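Local coordinates for protein superoxide dismutase [Fe] (PDB 1WB7) that disproportionates superoxide radicals to hydrogen peroxide and oxygen at one iron ion per subunit, working as a homotetramer, at residues T126-L130 and I168-F172; T133-Y139 and I149-H155; I163-L167 and K203-Y207. The protein carries 1 engineered substitution. All blocks are in the same frame, centred on the assembly; numbering follows the deposited sequence.

Contact 1: residues T126-L130 and I168-F172; sequences TANSL and ILDEF. With FE (Fe (III) ion), chain C.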
loop_
_atom_site.group_PDB
_atom_site.type_symbol
_atom_site.label_atom_id
_atom_site.label_comp_id
_atom_site.label_asym_id
_atom_site.label_seq_id
_atom_site.Cartn_x
_atom_site.Cartn_y
_atom_site.Cartn_z
ATOM N N THR A 126 -3.475 14.668 -13.234
ATOM C CA THR A 126 -3.003 13.896 -12.097
ATOM C C THR A 126 -4.136 13.068 -11.500
ATOM O O THR A 126 -3.939 11.910 -11.135
ATOM C CB THR A 126 -2.392 14.820 -11.026
ATOM O OG1 THR A 126 -1.316 15.566 -11.610
ATOM C CG2 THR A 126 -1.843 14.012 -9.868
ATOM N N ALA A 127 -5.327 13.653 -11.421
ATOM C CA ALA A 127 -6.475 12.938 -10.882
ATOM C C ALA A 127 -6.804 11.713 -11.741
ATOM O O ALA A 127 -7.085 10.641 -11.215
ATOM C CB ALA A 127 -7.684 13.862 -10.812
ATOM N N ASN A 128 -6.761 11.872 -13.061
ATOM C CA ASN A 128 -7.074 10.764 -13.953
ATOM C C ASN A 128 -6.004 9.682 -13.988
ATOM O O ASN A 128 -6.280 8.560 -14.397
ATOM C CB ASN A 128 -7.331 11.266 -15.379
ATOM C CG ASN A 128 -8.623 12.055 -15.498
ATOM O OD1 ASN A 128 -9.640 11.691 -14.913
ATOM N ND2 ASN A 128 -8.589 13.134 -16.269
ATOM N N SER A 129 -4.792 10.010 -13.556
ATOM C CA SER A 129 -3.703 9.039 -13.559
ATOM C C SER A 129 -3.794 8.082 -12.375
ATOM O O SER A 129 -3.089 7.075 -12.326
ATOM C CB SER A 129 -2.349 9.752 -13.499
ATOM O OG SER A 129 -2.106 10.268 -12.196
ATOM N N LEU A 130 -4.657 8.402 -11.417
ATOM C CA LEU A 130 -4.807 7.566 -10.230
ATOM C C LEU A 130 -5.186 6.131 -10.567
ATOM O O LEU A 130 -6.249 5.877 -11.128
ATOM C CB LEU A 130 -5.856 8.158 -9.287
ATOM C CG LEU A 130 -6.289 7.261 -8.122
ATOM C CD1 LEU A 130 -5.090 6.935 -7.244
ATOM C CD2 LEU A 130 -7.371 7.953 -7.316
ATOM N N ILE A 168 -10.289 18.871 -2.582
ATOM C CA ILE A 168 -10.373 17.427 -2.460
ATOM C C ILE A 168 -11.402 16.839 -3.411
ATOM O O ILE A 168 -12.548 17.292 -3.473
ATOM C CB ILE A 168 -10.683 16.992 -1.001
ATOM C CG1 ILE A 168 -10.777 15.463 -0.935
ATOM C CG2 ILE A 168 -11.963 17.650 -0.502
ATOM C CD1 ILE A 168 -10.638 14.896 0.473
ATOM N N LEU A 169 -10.970 15.833 -4.169
ATOM C CA LEU A 169 -11.838 15.160 -5.131
ATOM C C LEU A 169 -11.921 13.666 -4.826
ATOM O O LEU A 169 -10.899 12.980 -4.794
ATOM C CB LEU A 169 -11.296 15.359 -6.549
ATOM C CG LEU A 169 -11.920 14.519 -7.667
ATOM C CD1 LEU A 169 -13.393 14.874 -7.831
ATOM C CD2 LEU A 169 -11.162 14.774 -8.968
ATOM N N ASP A 170 -13.132 13.166 -4.603
ATOM C CA ASP A 170 -13.333 11.747 -4.315
ATOM C C ASP A 170 -13.264 10.936 -5.612
ATOM O O ASP A 170 -13.999 11.206 -6.566
ATOM C CB ASP A 170 -14.698 11.523 -3.658
ATOM C CG ASP A 170 -14.891 10.089 -3.184
ATOM O OD1 ASP A 170 -14.027 9.233 -3.472
ATOM O OD2 ASP A 170 -15.912 9.815 -2.522
ATOM N N GLU A 171 -12.391 9.935 -5.644
ATOM C CA GLU A 171 -12.266 9.118 -6.835
ATOM C C GLU A 171 -12.628 7.649 -6.643
ATOM O O GLU A 171 -12.217 6.800 -7.425
ATOM C CB GLU A 171 -10.858 9.246 -7.426
ATOM C CG GLU A 171 -10.565 10.637 -7.972
ATOM C CD GLU A 171 -9.272 10.696 -8.759
ATOM O OE1 GLU A 171 -9.205 10.084 -9.849
ATOM O OE2 GLU A 171 -8.324 11.351 -8.285
ATOM N N PHE A 172 -13.380 7.344 -5.589
ATOM C CA PHE A 172 -13.839 5.974 -5.391
ATOM C C PHE A 172 -14.951 5.871 -6.423
ATOM O O PHE A 172 -15.555 6.878 -6.782
ATOM C CB PHE A 172 -14.415 5.764 -3.989
ATOM C CG PHE A 172 -13.438 5.163 -3.019
ATOM C CD1 PHE A 172 -12.302 5.870 -2.624
ATOM C CD2 PHE A 172 -13.641 3.880 -2.515
ATOM C CE1 PHE A 172 -11.378 5.301 -1.737
ATOM C CE2 PHE A 172 -12.724 3.304 -1.632
ATOM C CZ PHE A 172 -11.591 4.014 -1.241
HETATM FE FE FE C . -16.742 8.549 -1.305
HETATM O O HOH W 1 -14.628 7.478 -1.110
#
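E171 points its carboxylate at the end of helix 116-128, and the side chain of L130 comes to meet it from the opposite direction. Methyl CD2 of L130 lies against the carboxylate carbon CD of E171 at 3.6 Å and close to CB of the same residue, so the acid is approached along its stem as well as at its head. CG of E171 stands anti to its own carbonyl carbon (chi1 -67°) and the chain beyond runs extended, which carries OE1 to within 2.6 Å of A127 O. The other oxygen, OE2, rests 3.6 Å from A127 CB. That methyl also meets L169 CD2 at 4.0 Å, an apolar touch beside the buried acid. R184 forms a long, weak ion pair with E171 and donates a hydrogen bond from NH2 to L130 O. With an alanine here, the methyl of L130 and the carbonyl of A127 would probably face a gap where the carboxylate had filled the space between helix end and strand.

D170, next in the chain to E171, turns its carboxylate the other way, to the metal. OD2 binds iron at 1.9 Å, while OD1 receives the N-H of F172 at 2.9 Å. This bond is nearly straight (171°) but comes from above the carboxylate plane, and the Asx turn it closes, together with the metal bond, holds the carboxylate's rotation. Water 1, itself 2.4 Å from the iron, gives OD1 a weak further bond. H33, H84 and H174 complete the protein ligands: this is the three-histidine, one-aspartate iron site of the iron/manganese superoxide dismutases, with its aspartate at the end of strand 165-170.

Contact 2: residues T133-Y139 and I149-H155; sequences TGWAVLY and IMTFENH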
loop_
_atom_site.group_PDB
_atom_site.type_symbol
_atom_site.label_atom_id
_atom_site.label_comp_id
_atom_site.label_asym_id
_atom_site.label_seq_id
_atom_site.Cartn_x
_atom_site.Cartn_y
_atom_site.Cartn_z
ATOM N N THR A 133 -9.069 3.139 -6.949
ATOM C CA THR A 133 -9.877 4.070 -6.183
ATOM C C THR A 133 -9.043 4.899 -5.207
ATOM O O THR A 133 -7.966 4.485 -4.779
ATOM C CB THR A 133 -10.995 3.331 -5.412
ATOM O OG1 THR A 133 -10.429 2.285 -4.615
ATOM C CG2 THR A 133 -11.987 2.730 -6.384
ATOM N N GLY A 134 -9.553 6.077 -4.863
ATOM C CA GLY A 134 -8.833 6.944 -3.956
ATOM C C GLY A 134 -9.301 8.379 -4.052
ATOM O O GLY A 134 -10.494 8.638 -4.242
ATOM N N TRP A 135 -8.359 9.310 -3.932
ATOM C CA TRP A 135 -8.661 10.735 -3.965
ATOM C C TRP A 135 -7.569 11.546 -4.645
ATOM O O TRP A 135 -6.438 11.085 -4.821
ATOM C CB TRP A 135 -8.794 11.296 -2.541
ATOM C CG TRP A 135 -9.728 10.568 -1.645
ATOM C CD1 TRP A 135 -9.548 9.333 -1.098
ATOM C CD2 TRP A 135 -11.015 11.020 -1.207
ATOM N NE1 TRP A 135 -10.646 8.983 -0.348
ATOM C CE2 TRP A 135 -11.563 10.001 -0.399
ATOM C CE3 TRP A 135 -11.759 12.189 -1.422
ATOM C CZ2 TRP A 135 -12.827 10.111 0.198
ATOM C CZ3 TRP A 135 -13.018 12.300 -0.829
ATOM C CH2 TRP A 135 -13.537 11.264 -0.029
ATOM N N ALA A 136 -7.925 12.772 -5.008
ATOM C CA ALA A 136 -6.987 13.714 -5.599
ATOM C C ALA A 136 -7.166 14.946 -4.721
ATOM O O ALA A 136 -8.292 15.399 -4.501
ATOM C CB ALA A 136 -7.361 14.020 -7.037
ATOM N N VAL A 137 -6.071 15.473 -4.188
ATOM C CA VAL A 137 -6.173 16.646 -3.335
ATOM C C VAL A 137 -5.119 17.693 -3.644
ATOM O O VAL A 137 -4.092 17.413 -4.259
ATOM C CB VAL A 137 -6.011 16.290 -1.827
ATOM C CG1 VAL A 137 -7.066 15.284 -1.393
ATOM C CG2 VAL A 137 -4.615 15.748 -1.568
ATOM N N LEU A 138 -5.401 18.912 -3.208
ATOM C CA LEU A 138 -4.465 20.008 -3.350
ATOM C C LEU A 138 -4.171 20.398 -1.914
ATOM O O LEU A 138 -5.071 20.804 -1.166
ATOM C CB LEU A 138 -5.082 21.197 -4.087
ATOM C CG LEU A 138 -4.075 22.344 -4.223
ATOM C CD1 LEU A 138 -2.898 21.868 -5.070
ATOM C CD2 LEU A 138 -4.736 23.563 -4.858
ATOM N N TYR A 139 -2.918 20.230 -1.518
ATOM C CA TYR A 139 -2.492 20.573 -0.173
ATOM C C TYR A 139 -1.911 21.968 -0.166
ATOM O O TYR A 139 -1.500 22.497 -1.200
ATOM C CB TYR A 139 -1.348 19.677 0.301
ATOM C CG TYR A 139 -1.695 18.298 0.783
ATOM C CD1 TYR A 139 -2.448 18.111 1.938
ATOM C CD2 TYR A 139 -1.197 17.175 0.130
ATOM C CE1 TYR A 139 -2.688 16.838 2.435
ATOM C CE2 TYR A 139 -1.431 15.894 0.619
ATOM C CZ TYR A 139 -2.176 15.735 1.773
ATOM O OH TYR A 139 -2.382 14.472 2.274
ATOM N N ILE A 149 -0.011 19.028 -5.119
ATOM C CA ILE A 149 -1.016 18.101 -5.627
ATOM C C ILE A 149 -0.648 16.688 -5.161
ATOM O O ILE A 149 0.527 16.356 -5.031
ATOM C CB ILE A 149 -1.062 18.109 -7.170
ATOM C CG1 ILE A 149 -1.676 19.419 -7.674
ATOM C CG2 ILE A 149 -1.865 16.925 -7.670
ATOM C CD1 ILE A 149 -1.560 19.603 -9.181
ATOM N N MET A 150 -1.653 15.860 -4.903
ATOM C CA MET A 150 -1.400 14.499 -4.467
ATOM C C MET A 150 -2.602 13.616 -4.733
ATOM O O MET A 150 -3.740 14.082 -4.713
ATOM C CB MET A 150 -1.078 14.478 -2.967
ATOM C CG MET A 150 -0.752 13.099 -2.387
ATOM S SD MET A 150 0.650 12.284 -3.189
ATOM C CE MET A 150 1.927 13.537 -3.007
ATOM N N THR A 151 -2.341 12.344 -5.015
ATOM C CA THR A 151 -3.418 11.384 -5.213
ATOM C C THR A 151 -3.278 10.360 -4.089
ATOM O O THR A 151 -2.169 9.911 -3.776
ATOM C CB THR A 151 -3.347 10.646 -6.591
ATOM O OG1 THR A 151 -2.037 10.095 -6.786
ATOM C CG2 THR A 151 -3.691 11.595 -7.736
ATOM N N PHE A 152 -4.402 10.028 -3.463
ATOM C CA PHE A 152 -4.436 9.039 -2.385
ATOM C C PHE A 152 -4.930 7.734 -3.004
ATOM O O PHE A 152 -5.733 7.752 -3.939
ATOM C CB PHE A 152 -5.463 9.411 -1.301
ATOM C CG PHE A 152 -5.167 10.683 -0.550
ATOM C CD1 PHE A 152 -6.139 11.233 0.288
ATOM C CD2 PHE A 152 -3.943 11.337 -0.672
ATOM C CE1 PHE A 152 -5.902 12.415 0.990
ATOM C CE2 PHE A 152 -3.697 12.518 0.028
ATOM C CZ PHE A 152 -4.677 13.060 0.859
ATOM N N GLU A 153 -4.442 6.614 -2.494
ATOM C CA GLU A 153 -4.918 5.313 -2.946
ATOM C C GLU A 153 -5.711 4.859 -1.720
ATOM O O GLU A 153 -5.206 4.893 -0.593
ATOM C CB GLU A 153 -3.744 4.390 -3.279
ATOM C CG GLU A 153 -3.005 4.873 -4.523
ATOM C CD GLU A 153 -1.728 4.114 -4.816
ATOM O OE1 GLU A 153 -0.806 4.734 -5.380
ATOM O OE2 GLU A 153 -1.640 2.906 -4.499
ATOM N N ASN A 154 -6.962 4.470 -1.947
ATOM C CA ASN A 154 -7.873 4.104 -0.869
ATOM C C ASN A 154 -8.015 5.414 -0.072
ATOM O O ASN A 154 -7.735 6.485 -0.605
ATOM C CB ASN A 154 -7.302 2.982 0.005
ATOM C CG ASN A 154 -8.387 2.266 0.813
ATOM O OD1 ASN A 154 -9.319 2.897 1.318
ATOM N ND2 ASN A 154 -8.262 0.950 0.943
ATOM N N HIS A 155 -8.433 5.356 1.186
ATOM C CA HIS A 155 -8.599 6.583 1.970
ATOM C C HIS A 155 -7.366 6.976 2.781
ATOM O O HIS A 155 -7.244 8.115 3.216
ATOM C CB HIS A 155 -9.750 6.434 2.979
ATOM C CG HIS A 155 -11.069 6.078 2.368
ATOM N ND1 HIS A 155 -11.679 6.846 1.401
ATOM C CD2 HIS A 155 -11.915 5.051 2.622
ATOM C CE1 HIS A 155 -12.843 6.310 1.086
ATOM N NE2 HIS A 155 -13.011 5.220 1.811
#
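W135 O accepts a hydrogen bond from F152 N at 2.7 Å, in the middle of the antiparallel beta hairpin made by strands 134-140 and 147-153. A CA-H...O contact adds to the grip, with T151 CA 3.1 Å from W135 O. W135 with F152 and V137 with M150 are the hydrogen-bonded pairs; each pair is joined by two backbone bonds. G134 faces E153 at a non-hydrogen-bonded pair, where a side chain on the glycine would run into F152 O.

On the face carrying W135, V137, M150 and F152, rings and methyls interlock. V137 CG2 presses on F152 CZ at 3.6 Å, the two side chains crossing at about a right angle, and also lies over one face of the Y139 ring, toward its rim. From the opposite direction Y139 brings its OH to the edge of the F152 ring, 3.0 Å from CZ, while that hydroxyl is hydrogen-bonded to the backbone N of I160. L83 of helix 67-89 packs against both W135 and F152. On the other face, L138 CD1 meets I149 CG1, beneath helix 116-128.

W135 keeps CG anti to its carbonyl carbon (chi1 -52°), which sends the indole toward H155; NE1 donates to H155 ND1 at 2.9 Å, each atom lying in the plane of the other's ring although the planes are turned by 52°.

Contact 3: residues I163-L167 and K203-Y207; sequences IPIIL and KLQKY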
loop_
_atom_site.group_PDB
_atom_site.type_symbol
_atom_site.label_atom_id
_atom_site.label_comp_id
_atom_site.label_asym_id
_atom_site.label_seq_id
_atom_site.Cartn_x
_atom_site.Cartn_y
_atom_site.Cartn_z
ATOM N N ILE A 163 -0.225 18.575 7.032
ATOM C CA ILE A 163 -0.692 19.738 6.283
ATOM C C ILE A 163 -2.156 19.676 5.850
ATOM O O ILE A 163 -2.715 18.598 5.641
ATOM C CB ILE A 163 0.213 20.035 5.059
ATOM C CG1 ILE A 163 0.263 18.836 4.120
ATOM C CG2 ILE A 163 1.615 20.388 5.537
ATOM C CD1 ILE A 163 1.177 19.059 2.945
ATOM N N PRO A 164 -2.794 20.850 5.712
ATOM C CA PRO A 164 -4.197 20.994 5.315
ATOM C C PRO A 164 -4.544 20.750 3.851
ATOM O O PRO A 164 -3.782 21.082 2.940
ATOM C CB PRO A 164 -4.522 22.421 5.748
ATOM C CG PRO A 164 -3.238 23.134 5.480
ATOM C CD PRO A 164 -2.214 22.166 6.049
ATOM N N ILE A 165 -5.720 20.167 3.652
ATOM C CA ILE A 165 -6.257 19.876 2.331
ATOM C C ILE A 165 -7.115 21.076 1.950
ATOM O O ILE A 165 -8.003 21.490 2.708
ATOM C CB ILE A 165 -7.127 18.593 2.372
ATOM C CG1 ILE A 165 -6.217 17.374 2.571
ATOM C CG2 ILE A 165 -7.977 18.476 1.108
ATOM C CD1 ILE A 165 -6.947 16.116 2.988
ATOM N N ILE A 166 -6.842 21.646 0.780
ATOM C CA ILE A 166 -7.577 22.815 0.313
ATOM C C ILE A 166 -8.609 22.418 -0.721
ATOM O O ILE A 166 -9.731 22.928 -0.734
ATOM C CB ILE A 166 -6.615 23.839 -0.306
ATOM C CG1 ILE A 166 -5.558 24.222 0.727
ATOM C CG2 ILE A 166 -7.382 25.063 -0.789
ATOM C CD1 ILE A 166 -6.144 24.801 2.004
ATOM N N LEU A 167 -8.214 21.494 -1.584
ATOM C CA LEU A 167 -9.070 20.985 -2.645
ATOM C C LEU A 167 -9.109 19.468 -2.486
ATOM O O LEU A 167 -8.077 18.843 -2.270
ATOM C CB LEU A 167 -8.463 21.325 -4.008
ATOM C CG LEU A 167 -9.239 22.095 -5.071
ATOM C CD1 LEU A 167 -8.563 21.849 -6.419
ATOM C CD2 LEU A 167 -10.692 21.653 -5.120
ATOM N N LYS A 203 -10.365 28.553 3.912
ATOM C CA LYS A 203 -9.504 27.621 4.636
ATOM C C LYS A 203 -8.037 28.004 4.478
ATOM O O LYS A 203 -7.286 27.997 5.450
ATOM C CB LYS A 203 -9.719 26.188 4.146
ATOM C CG LYS A 203 -8.969 25.151 4.974
ATOM C CD LYS A 203 -9.386 23.733 4.613
ATOM C CE LYS A 203 -8.723 22.711 5.532
ATOM N NZ LYS A 203 -9.138 21.317 5.188
ATOM N N LEU A 204 -7.624 28.343 3.259
ATOM C CA LEU A 204 -6.236 28.735 3.031
ATOM C C LEU A 204 -5.851 29.909 3.926
ATOM O O LEU A 204 -4.781 29.908 4.535
ATOM C CB LEU A 204 -6.012 29.130 1.574
ATOM C CG LEU A 204 -4.628 29.740 1.307
ATOM C CD1 LEU A 204 -3.543 28.700 1.590
ATOM C CD2 LEU A 204 -4.541 30.232 -0.131
ATOM N N GLN A 205 -6.719 30.917 3.989
ATOM C CA GLN A 205 -6.472 32.104 4.807
ATOM C C GLN A 205 -6.044 31.752 6.228
ATOM O O GLN A 205 -5.149 32.378 6.788
ATOM C CB GLN A 205 -7.728 32.977 4.870
ATOM C CG GLN A 205 -7.928 33.897 3.677
ATOM C CD GLN A 205 -6.778 34.872 3.498
ATOM O OE1 GLN A 205 -6.220 35.376 4.476
ATOM N NE2 GLN A 205 -6.429 35.156 2.247
ATOM N N LYS A 206 -6.693 30.747 6.805
ATOM C CA LYS A 206 -6.384 30.315 8.159
ATOM C C LYS A 206 -4.926 29.917 8.376
ATOM O O LYS A 206 -4.443 29.948 9.506
ATOM C CB LYS A 206 -7.281 29.139 8.544
ATOM C CG LYS A 206 -8.743 29.501 8.773
ATOM C CD LYS A 206 -9.582 28.240 8.977
ATOM C CE LYS A 206 -8.945 27.301 10.004
ATOM N NZ LYS A 206 -9.603 25.962 10.044
ATOM N N TYR A 207 -4.224 29.539 7.311
ATOM C CA TYR A 207 -2.830 29.127 7.453
ATOM C C TYR A 207 -1.834 30.150 6.925
ATOM O O TYR A 207 -0.643 29.863 6.806
ATOM C CB TYR A 207 -2.598 27.778 6.759
ATOM C CG TYR A 207 -3.505 26.684 7.269
ATOM C CD1 TYR A 207 -4.822 26.592 6.832
ATOM C CD2 TYR A 207 -3.066 25.775 8.231
ATOM C CE1 TYR A 207 -5.684 25.631 7.339
ATOM C CE2 TYR A 207 -3.925 24.803 8.747
ATOM C CZ TYR A 207 -5.231 24.741 8.295
ATOM O OH TYR A 207 -6.095 23.791 8.794
#
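This is a mixed polar and apolar contact in which the end of the C-terminal helix, 197-205, packs on the start of strand 165-170 and the residues leading into it. P164 and Y207 form one apolar pair. The proline sets its CB-CG edge over one face of the tyrosine, with CG of P164 3.6 Å from the centroid of the Y207 ring and only 7° off the ring normal, a clear CH-pi contact. CB of P164 is shifted toward the hydroxyl end, 3.5 Å from Y207 CZ. Y207 follows the helix in a turn where its N bonds L204 O, and K203 O lies in plane at the edge of its ring.

The polar link is one lysine. K203 is extended throughout, CG lying opposite the backbone N (chi1 -173°), and its full length carries NZ to I165 O at 2.7 Å, in the carbonyl plane. The same NZ forms a salt bridge with E162 of the second subunit, whose carboxylate also accepts from I165 N; a single acid of the neighbouring chain thus ties both segments' polar groups to the subunit interface. A second apolar touch comes from methyl CD1 of I166, which fills in beside the stem of the lysine, 4.1 Å from K203 CG and 4.0 Å from L204 N, while L204 also packs on helix 103-113.

I166 and L167 both face L138 of the neighbouring strand, so the strand entered here carries a classic beta bulge.

Contacts 1 and 3 share strand 165-170, and contact 2 is the hairpin that pairs with it. Centres of contacts 1 and 2 are about 6 Å apart; E171 N lies 2.7 Å from G134 O and L169 N 2.7 Å from A136 O, probable hydrogen bonds that make the hairpin a three-stranded sheet. D170 of contact 1 binds the iron, and the side chain of W135, packed on D170, comes within about 4 Å of it (nearest atoms). Contact 3 lies at the strand's other end, about 19 Å from contact 1 and 15 Å from contact 2 between centres; L138 O and I166 N, 2.8 Å apart, join it to the hairpin. All three touch the second subunit.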